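Local coordinates for amino Transferase (Eubacterium rectale, PDB 3ELE), which probably transfers amino groups between amino acids and keto acids with pyridoxal-5'-phosphate as cofactor, as a class I and II aminotransferase, at residues F40-S46 with R372-V377; L165-I169 with L200-K204. All blocks are in the same frame, centred on the assembly; numbering follows the deposited sequence.

Contact 1. Residues F40-S46 with R372-V377; sequences FSIGNPS and RISYCV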
ATOM      1  N   PHE A  40      11.729  -9.552 -25.121  1.00 34.06           N
ATOM      2  CA  PHE A  40      11.914  -8.143 -24.806  1.00 33.88           C
ATOM      3  C   PHE A  40      10.612  -7.525 -24.277  1.00 35.44           C
ATOM      4  O   PHE A  40      10.446  -6.311 -24.376  1.00 34.84           O
ATOM      5  CB  PHE A  40      12.343  -7.352 -26.056  1.00 34.27           C
ATOM      6  CG  PHE A  40      13.532  -7.915 -26.777  1.00 31.37           C
ATOM      7  CD1 PHE A  40      14.833  -7.554 -26.417  1.00 32.15           C
ATOM      8  CD2 PHE A  40      13.352  -8.757 -27.865  1.00 30.71           C
ATOM      9  CE1 PHE A  40      15.926  -8.056 -27.112  1.00 31.48           C
ATOM     10  CE2 PHE A  40      14.441  -9.275 -28.559  1.00 30.98           C
ATOM     11  CZ  PHE A  40      15.725  -8.918 -28.185  1.00 33.09           C
ATOM     12  N   SER A  41       9.722  -8.324 -23.668  1.00 37.51           N
ATOM     13  CA  SER A  41       8.395  -7.847 -23.224  1.00 39.44           C
ATOM     14  C   SER A  41       8.327  -7.099 -21.870  1.00 42.45           C
ATOM     15  O   SER A  41       8.290  -5.879 -21.862  1.00 41.67           O
ATOM     16  CB  SER A  41       7.370  -8.995 -23.259  1.00 39.30           C
ATOM     17  OG  SER A  41       7.664  -9.979 -22.280  1.00 36.28           O
ATOM     18  N   ILE A  42       8.304  -7.816 -20.743  1.00 46.09           N
ATOM     19  CA  ILE A  42       8.137  -7.181 -19.411  1.00 48.89           C
ATOM     20  C   ILE A  42       9.352  -6.336 -18.971  1.00 48.14           C
ATOM     21  O   ILE A  42      10.497  -6.751 -19.151  1.00 47.58           O
ATOM     22  CB  ILE A  42       7.702  -8.198 -18.278  1.00 50.08           C
ATOM     23  CG1 ILE A  42       8.753  -9.285 -18.019  1.00 50.74           C
ATOM     24  CG2 ILE A  42       6.331  -8.840 -18.626  1.00 51.82           C
ATOM     25  CD1 ILE A  42       8.330 -10.298 -16.924  1.00 51.55           C
ATOM     26  N   GLY A  43       9.067  -5.159 -18.403  1.00 46.91           N
ATOM     27  CA  GLY A  43      10.081  -4.202 -17.970  1.00 47.07           C
ATOM     28  C   GLY A  43      10.572  -4.320 -16.538  1.00 46.36           C
ATOM     29  O   GLY A  43      10.509  -3.339 -15.789  1.00 48.08           O
ATOM     30  N   ASN A  44      11.103  -5.486 -16.168  1.00 44.92           N
ATOM     31  CA  ASN A  44      11.583  -5.732 -14.800  1.00 43.93           C
ATOM     32  C   ASN A  44      13.059  -5.423 -14.632  1.00 43.60           C
ATOM     33  O   ASN A  44      13.855  -5.828 -15.485  1.00 44.35           O
ATOM     34  CB  ASN A  44      11.368  -7.196 -14.395  1.00 43.86           C
ATOM     35  CG  ASN A  44       9.903  -7.595 -14.296  1.00 46.97           C
ATOM     36  OD1 ASN A  44       9.573  -8.742 -14.569  1.00 51.37           O
ATOM     37  ND2 ASN A  44       9.024  -6.670 -13.897  1.00 42.39           N
ATOM     38  N   PRO A  45      13.444  -4.691 -13.552  1.00 42.76           N
ATOM     39  CA  PRO A  45      14.863  -4.517 -13.246  1.00 42.39           C
ATOM     40  C   PRO A  45      15.641  -5.843 -13.319  1.00 41.09           C
ATOM     41  O   PRO A  45      15.215  -6.843 -12.742  1.00 40.60           O
ATOM     42  CB  PRO A  45      14.843  -3.965 -11.813  1.00 42.87           C
ATOM     43  CG  PRO A  45      13.622  -3.146 -11.773  1.00 41.76           C
ATOM     44  CD  PRO A  45      12.609  -3.902 -12.617  1.00 42.79           C
ATOM     45  N   SER A  46      16.727  -5.836 -14.087  1.00 39.40           N
ATOM     46  CA  SER A  46      17.561  -7.004 -14.310  1.00 38.64           C
ATOM     47  C   SER A  46      18.964  -6.949 -13.688  1.00 38.79           C
ATOM     48  O   SER A  46      19.654  -7.970 -13.706  1.00 39.86           O
ATOM     49  CB  SER A  46      17.653  -7.252 -15.813  1.00 39.39           C
ATOM     50  OG  SER A  46      18.152  -6.112 -16.469  1.00 37.62           O
ATOM     51  N   ARG A 372       7.685  -1.306 -28.455  1.00 30.92           N
ATOM     52  CA  ARG A 372       8.580  -1.156 -27.328  1.00 31.80           C
ATOM     53  C   ARG A 372       9.339  -2.470 -27.156  1.00 31.53           C
ATOM     54  O   ARG A 372       8.726  -3.541 -27.013  1.00 31.45           O
ATOM     55  CB  ARG A 372       7.821  -0.849 -26.041  1.00 32.10           C
ATOM     56  CG  ARG A 372       8.791  -0.571 -24.878  1.00 32.03           C
ATOM     57  CD  ARG A 372       8.115  -0.526 -23.553  1.00 34.61           C
ATOM     58  NE  ARG A 372       7.785  -1.851 -23.042  1.00 32.03           N
ATOM     59  CZ  ARG A 372       7.300  -2.098 -21.818  1.00 36.77           C
ATOM     60  NH1 ARG A 372       7.055  -1.125 -20.967  1.00 37.23           N
ATOM     61  NH2 ARG A 372       7.038  -3.345 -21.455  1.00 35.41           N
ATOM     62  N   ILE A 373      10.665  -2.357 -27.126  1.00 32.80           N
ATOM     63  CA  ILE A 373      11.589  -3.480 -26.932  1.00 32.69           C
ATOM     64  C   ILE A 373      12.353  -3.171 -25.626  1.00 33.43           C
ATOM     65  O   ILE A 373      13.127  -2.225 -25.566  1.00 35.52           O
ATOM     66  CB  ILE A 373      12.579  -3.587 -28.134  1.00 32.66           C
ATOM     67  CG1 ILE A 373      11.829  -3.635 -29.475  1.00 33.97           C
ATOM     68  CG2 ILE A 373      13.491  -4.780 -27.970  1.00 32.94           C
ATOM     69  CD1 ILE A 373      12.683  -3.935 -30.714  1.00 31.56           C
ATOM     70  N   SER A 374      12.091  -3.926 -24.564  1.00 33.77           N
ATOM     71  CA  SER A 374      12.767  -3.719 -23.282  1.00 34.21           C
ATOM     72  C   SER A 374      14.160  -4.321 -23.396  1.00 34.84           C
ATOM     73  O   SER A 374      14.308  -5.388 -24.014  1.00 33.20           O
ATOM     74  CB  SER A 374      12.005  -4.396 -22.136  1.00 34.68           C
ATOM     75  OG  SER A 374      10.664  -3.960 -22.081  1.00 39.46           O
ATOM     76  N   TYR A 375      15.172  -3.636 -22.849  1.00 34.14           N
ATOM     77  CA  TYR A 375      16.568  -4.163 -22.863  1.00 34.63           C
ATOM     78  C   TYR A 375      17.169  -4.409 -21.479  1.00 35.06           C
ATOM     79  O   TYR A 375      18.384  -4.668 -21.365  1.00 36.61           O
ATOM     80  CB  TYR A 375      17.485  -3.395 -23.817  1.00 33.76           C
ATOM     81  CG  TYR A 375      17.555  -1.917 -23.607  1.00 34.51           C
ATOM     82  CD1 TYR A 375      18.470  -1.369 -22.703  1.00 31.49           C
ATOM     83  CD2 TYR A 375      16.744  -1.049 -24.330  1.00 28.25           C
ATOM     84  CE1 TYR A 375      18.548   0.010 -22.508  1.00 27.75           C
ATOM     85  CE2 TYR A 375      16.845   0.348 -24.148  1.00 31.00           C
ATOM     86  CZ  TYR A 375      17.760   0.858 -23.231  1.00 28.87           C
ATOM     87  OH  TYR A 375      17.880   2.214 -23.002  1.00 34.32           O
ATOM     88  N   CYS A 376      16.302  -4.458 -20.457  1.00 34.65           N
ATOM     89  CA  CYS A 376      16.624  -4.965 -19.108  1.00 35.04           C
ATOM     90  C   CYS A 376      16.599  -6.525 -19.238  1.00 34.71           C
ATOM     91  O   CYS A 376      15.833  -7.265 -18.585  1.00 34.62           O
ATOM     92  CB  CYS A 376      15.612  -4.429 -18.084  1.00 35.34           C
ATOM     93  SG  CYS A 376      13.869  -4.472 -18.662  1.00 37.40           S
ATOM     94  N   VAL A 377      17.482  -6.998 -20.107  1.00 34.92           N
ATOM     95  CA  VAL A 377      17.557  -8.387 -20.543  1.00 34.58           C
ATOM     96  C   VAL A 377      19.019  -8.776 -20.559  1.00 36.50           C
ATOM     97  O   VAL A 377      19.892  -7.926 -20.355  1.00 35.61           O
ATOM     98  CB  VAL A 377      16.973  -8.550 -21.987  1.00 35.27           C
ATOM     99  CG1 VAL A 377      15.494  -8.086 -22.057  1.00 32.10           C
ATOM    100  CG2 VAL A 377      17.838  -7.796 -23.032  1.00 30.09           C
TER
HETATM  101  O   HOH W   1       8.631  -4.374 -24.342  1.00 21.96           O
HETATM  102  O   HOH W   2       6.078  -3.933 -18.413  1.00 37.49           O
HETATM  103  O   HOH W   3      13.965  -8.609 -16.556  1.00 33.97           O
HETATM  104  O   HOH W   4      20.081  -6.166 -18.114  0.50 10.46           O
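F40 and S374 tie the loop between strand 38-39 and helix 51-63 of this fold-type I aminotransferase to the end of strand 370-374: S374 N donates to F40 O over 2.9 Å in a nearly straight bond. The next carbonyl is gripped by two side chains. R372 NH2 reaches S41 O at 2.9 Å, and S374 OG donates to the same oxygen at 3.1 Å from the opposite face, well above the carbonyl plane. A bend in the arginine chain (chi3 77°) brings its guanidinium to the loop, where a water links NH2 to G43 N. Its NH1 bonds N183 of the cofactor pocket, a placement consistent with the arginine that receives the substrate carboxylate in relatives.

F40 carries the apolar half. With CG beside the backbone N (chi1 -53°), the side chain lies alongside I373, whose CG2 comes to 3.4 Å from F40 CG, while S374 O sits at the ring edge, near CD1. The ring also meets F389 of helix 379-396. A serine here would probably leave I373 CG2 and the F389 ring without the aromatic surface they pack on. Farther along, C376 CB packs at 3.4 Å from N44 O, and S46 OG lies over the C376 backbone. One water donates to both N44 O (3.0 Å) and C376 O (3.1 Å), closing the loop's far end.

Contact 2. Residues L165-I169 with L200-K204; sequences LEERI and LLEKK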
ATOM      1  N   LEU A 165      -0.889  19.889 -26.644  1.00 34.26           N
ATOM      2  CA  LEU A 165      -1.068  19.963 -25.180  1.00 33.71           C
ATOM      3  C   LEU A 165      -1.951  21.135 -24.790  1.00 33.79           C
ATOM      4  O   LEU A 165      -2.929  20.926 -24.085  1.00 33.05           O
ATOM      5  CB  LEU A 165       0.256  20.031 -24.405  1.00 33.98           C
ATOM      6  CG  LEU A 165       0.215  20.286 -22.882  1.00 34.64           C
ATOM      7  CD1 LEU A 165      -0.772  19.345 -22.142  1.00 29.60           C
ATOM      8  CD2 LEU A 165       1.621  20.203 -22.302  1.00 31.35           C
ATOM      9  N   GLU A 166      -1.600  22.338 -25.257  1.00 34.07           N
ATOM     10  CA  GLU A 166      -2.349  23.562 -24.952  1.00 35.29           C
ATOM     11  C   GLU A 166      -3.834  23.462 -25.322  1.00 37.18           C
ATOM     12  O   GLU A 166      -4.695  23.957 -24.590  1.00 37.46           O
ATOM     13  CB  GLU A 166      -1.715  24.777 -25.653  1.00 35.00           C
ATOM     14  CG  GLU A 166      -2.393  26.102 -25.283  1.00 37.89           C
ATOM     15  CD  GLU A 166      -1.658  27.350 -25.721  1.00 36.41           C
ATOM     16  OE1 GLU A 166      -0.599  27.263 -26.376  1.00 44.29           O
ATOM     17  OE2 GLU A 166      -2.165  28.442 -25.392  1.00 41.44           O
ATOM     18  N   GLU A 167      -4.106  22.835 -26.465  1.00 39.09           N
ATOM     19  CA  GLU A 167      -5.468  22.618 -26.976  1.00 41.11           C
ATOM     20  C   GLU A 167      -6.296  21.688 -26.063  1.00 39.24           C
ATOM     21  O   GLU A 167      -7.511  21.842 -25.973  1.00 38.76           O
ATOM     22  CB  GLU A 167      -5.393  22.072 -28.413  1.00 41.12           C
ATOM     23  CG  GLU A 167      -6.704  22.012 -29.180  1.00 47.22           C
ATOM     24  CD  GLU A 167      -6.579  21.368 -30.575  1.00 45.43           C
ATOM     25  OE1 GLU A 167      -5.449  21.067 -31.047  1.00 54.98           O
ATOM     26  OE2 GLU A 167      -7.640  21.162 -31.207  1.00 60.51           O
ATOM     27  N   ARG A 168      -5.636  20.754 -25.371  1.00 38.47           N
ATOM     28  CA  ARG A 168      -6.308  19.810 -24.432  1.00 37.42           C
ATOM     29  C   ARG A 168      -6.398  20.296 -22.974  1.00 37.91           C
ATOM     30  O   ARG A 168      -6.958  19.594 -22.132  1.00 38.95           O
ATOM     31  CB  ARG A 168      -5.634  18.440 -24.507  1.00 37.78           C
ATOM     32  CG  ARG A 168      -5.911  17.756 -25.824  1.00 37.13           C
ATOM     33  CD  ARG A 168      -4.961  16.652 -26.120  1.00 36.07           C
ATOM     34  NE  ARG A 168      -5.339  15.946 -27.351  1.00 36.59           N
ATOM     35  CZ  ARG A 168      -5.167  16.401 -28.596  1.00 39.80           C
ATOM     36  NH1 ARG A 168      -4.622  17.591 -28.847  1.00 38.23           N
ATOM     37  NH2 ARG A 168      -5.557  15.641 -29.621  1.00 42.72           N
ATOM     38  N   ILE A 169      -5.834  21.471 -22.676  1.00 36.68           N
ATOM     39  CA  ILE A 169      -5.914  22.082 -21.352  1.00 35.71           C
ATOM     40  C   ILE A 169      -7.218  22.885 -21.325  1.00 36.39           C
ATOM     41  O   ILE A 169      -7.482  23.647 -22.252  1.00 36.72           O
ATOM     42  CB  ILE A 169      -4.729  23.041 -21.066  1.00 34.72           C
ATOM     43  CG1 ILE A 169      -3.414  22.278 -20.897  1.00 34.86           C
ATOM     44  CG2 ILE A 169      -4.995  23.868 -19.790  1.00 36.54           C
ATOM     45  CD1 ILE A 169      -2.198  23.191 -20.883  1.00 34.19           C
ATOM     46  N   LEU A 200       3.743  27.416 -20.071  1.00 35.00           N
ATOM     47  CA  LEU A 200       2.398  27.106 -20.569  1.00 34.96           C
ATOM     48  C   LEU A 200       1.418  26.868 -19.422  1.00 34.90           C
ATOM     49  O   LEU A 200       0.343  27.466 -19.390  1.00 34.73           O
ATOM     50  CB  LEU A 200       2.427  25.876 -21.500  1.00 35.13           C
ATOM     51  CG  LEU A 200       1.102  25.356 -22.095  1.00 35.67           C
ATOM     52  CD1 LEU A 200       0.385  26.416 -22.938  1.00 34.01           C
ATOM     53  CD2 LEU A 200       1.382  24.074 -22.892  1.00 34.41           C
ATOM     54  N   LEU A 201       1.800  26.001 -18.489  1.00 35.81           N
ATOM     55  CA  LEU A 201       0.951  25.652 -17.345  1.00 35.31           C
ATOM     56  C   LEU A 201       0.741  26.802 -16.375  1.00 36.45           C
ATOM     57  O   LEU A 201      -0.377  26.972 -15.856  1.00 36.32           O
ATOM     58  CB  LEU A 201       1.472  24.392 -16.641  1.00 35.49           C
ATOM     59  CG  LEU A 201       1.489  23.094 -17.463  1.00 32.85           C
ATOM     60  CD1 LEU A 201       1.839  21.927 -16.524  1.00 33.05           C
ATOM     61  CD2 LEU A 201       0.177  22.832 -18.159  1.00 29.54           C
ATOM     62  N   GLU A 202       1.783  27.599 -16.142  1.00 38.24           N
ATOM     63  CA  GLU A 202       1.651  28.828 -15.330  1.00 39.55           C
ATOM     64  C   GLU A 202       0.612  29.784 -15.969  1.00 38.24           C
ATOM     65  O   GLU A 202      -0.251  30.324 -15.270  1.00 39.63           O
ATOM     66  CB  GLU A 202       3.012  29.529 -15.186  1.00 38.79           C
ATOM     67  CG  GLU A 202       3.027  30.802 -14.328  1.00 41.73           C
ATOM     68  CD  GLU A 202       4.303  31.645 -14.535  1.00 43.89           C
ATOM     69  OE1 GLU A 202       5.390  31.065 -14.793  1.00 56.98           O
ATOM     70  OE2 GLU A 202       4.216  32.887 -14.449  1.00 54.38           O
ATOM     71  N   LYS A 203       0.721  29.991 -17.283  1.00 37.05           N
ATOM     72  CA  LYS A 203      -0.207  30.841 -18.056  1.00 37.08           C
ATOM     73  C   LYS A 203      -1.641  30.287 -18.001  1.00 36.11           C
ATOM     74  O   LYS A 203      -2.562  31.040 -17.695  1.00 35.00           O
ATOM     75  CB  LYS A 203       0.294  30.994 -19.511  1.00 36.22           C
ATOM     76  CG  LYS A 203      -0.668  31.571 -20.553  1.00 38.45           C
ATOM     77  CD  LYS A 203      -0.113  31.375 -21.979  1.00 39.89           C
ATOM     78  CE  LYS A 203      -1.196  31.041 -23.015  1.00 46.19           C
ATOM     79  NZ  LYS A 203      -0.583  30.431 -24.243  1.00 47.93           N
ATOM     80  N   LYS A 204      -1.820  28.987 -18.284  1.00 35.91           N
ATOM     81  CA  LYS A 204      -3.168  28.351 -18.226  1.00 35.00           C
ATOM     82  C   LYS A 204      -3.752  28.273 -16.807  1.00 34.42           C
ATOM     83  O   LYS A 204      -4.971  28.343 -16.658  1.00 36.41           O
ATOM     84  CB  LYS A 204      -3.190  26.974 -18.882  1.00 36.16           C
ATOM     85  CG  LYS A 204      -2.815  26.941 -20.376  1.00 38.69           C
ATOM     86  CD  LYS A 204      -3.766  27.696 -21.305  1.00 38.33           C
ATOM     87  CE  LYS A 204      -5.134  27.097 -21.381  1.00 39.02           C
ATOM     88  NZ  LYS A 204      -5.922  27.750 -22.481  1.00 41.02           N
TER
HETATM   89  O   HOH W   5      -6.788  25.489 -24.261  1.00 40.03           O
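E166 and L200 pair at the start of a register that advances in the same direction along both segments, their CA atoms 7.4 Å apart, and I169 and K204 repeat nearly the same spacing at the other end. Into this interval fit side chains of graded polarity. On the buried side, L165 CD2 meets L200 CD2 at 3.9 Å, the two leucines crossing obliquely. I169 then fills the middle: its CD1 comes to 3.6 Å from L201 CD2, the side chains roughly perpendicular, and also lies near L200 CG. Its other branch, I169 CG2, rests on the aliphatic part of K204, 3.6 Å from CE. K204 makes this possible by folding at chi2 and chi3, which curls its methylenes over the isoleucine rather than sending them straight out.

Polar ends finish the outer side. E166 has CG anti to the backbone N (chi1 -176°) and an extended chain beyond, so that its stem passes over L200 CD1 and its carboxylate arrives at K203. There K203 NZ donates to E166 OE2 in a salt bridge of 2.8 Å, approaching from above the carboxylate plane. K204 NZ turns to another task: it pairs with E207 and donates to a water that in turn bonds E166 O and I169 O.

The segments pack on the large-domain sheet, with L165 on V151 of strand 147-151 and on I128 of strand 126-130. I169 also touches I128, while I212, just before strand 213-217, packs against both I169 and K204.

The two contacts illustrate how chemistry follows place in a fold. Both are partly buried, but contact 1 has no exposed touching residue, whereas contact 2 ends at the exposed K203. The centre of contact 1 lies about 13 Å from the centre of the chain, the side chain of R372 about 6 Å from the bound cofactor; it relies on backbone carbonyls, directed donors and bridging waters beside one apolar patch at F40. The centre of contact 2 lies about 23 Å from the centre of the chain, on the large domain's outer layer; there aliphatic packing does the inner work and a salt bridge the outer. The centres of contacts 1 and 2, which share no element, are 34 Å apart.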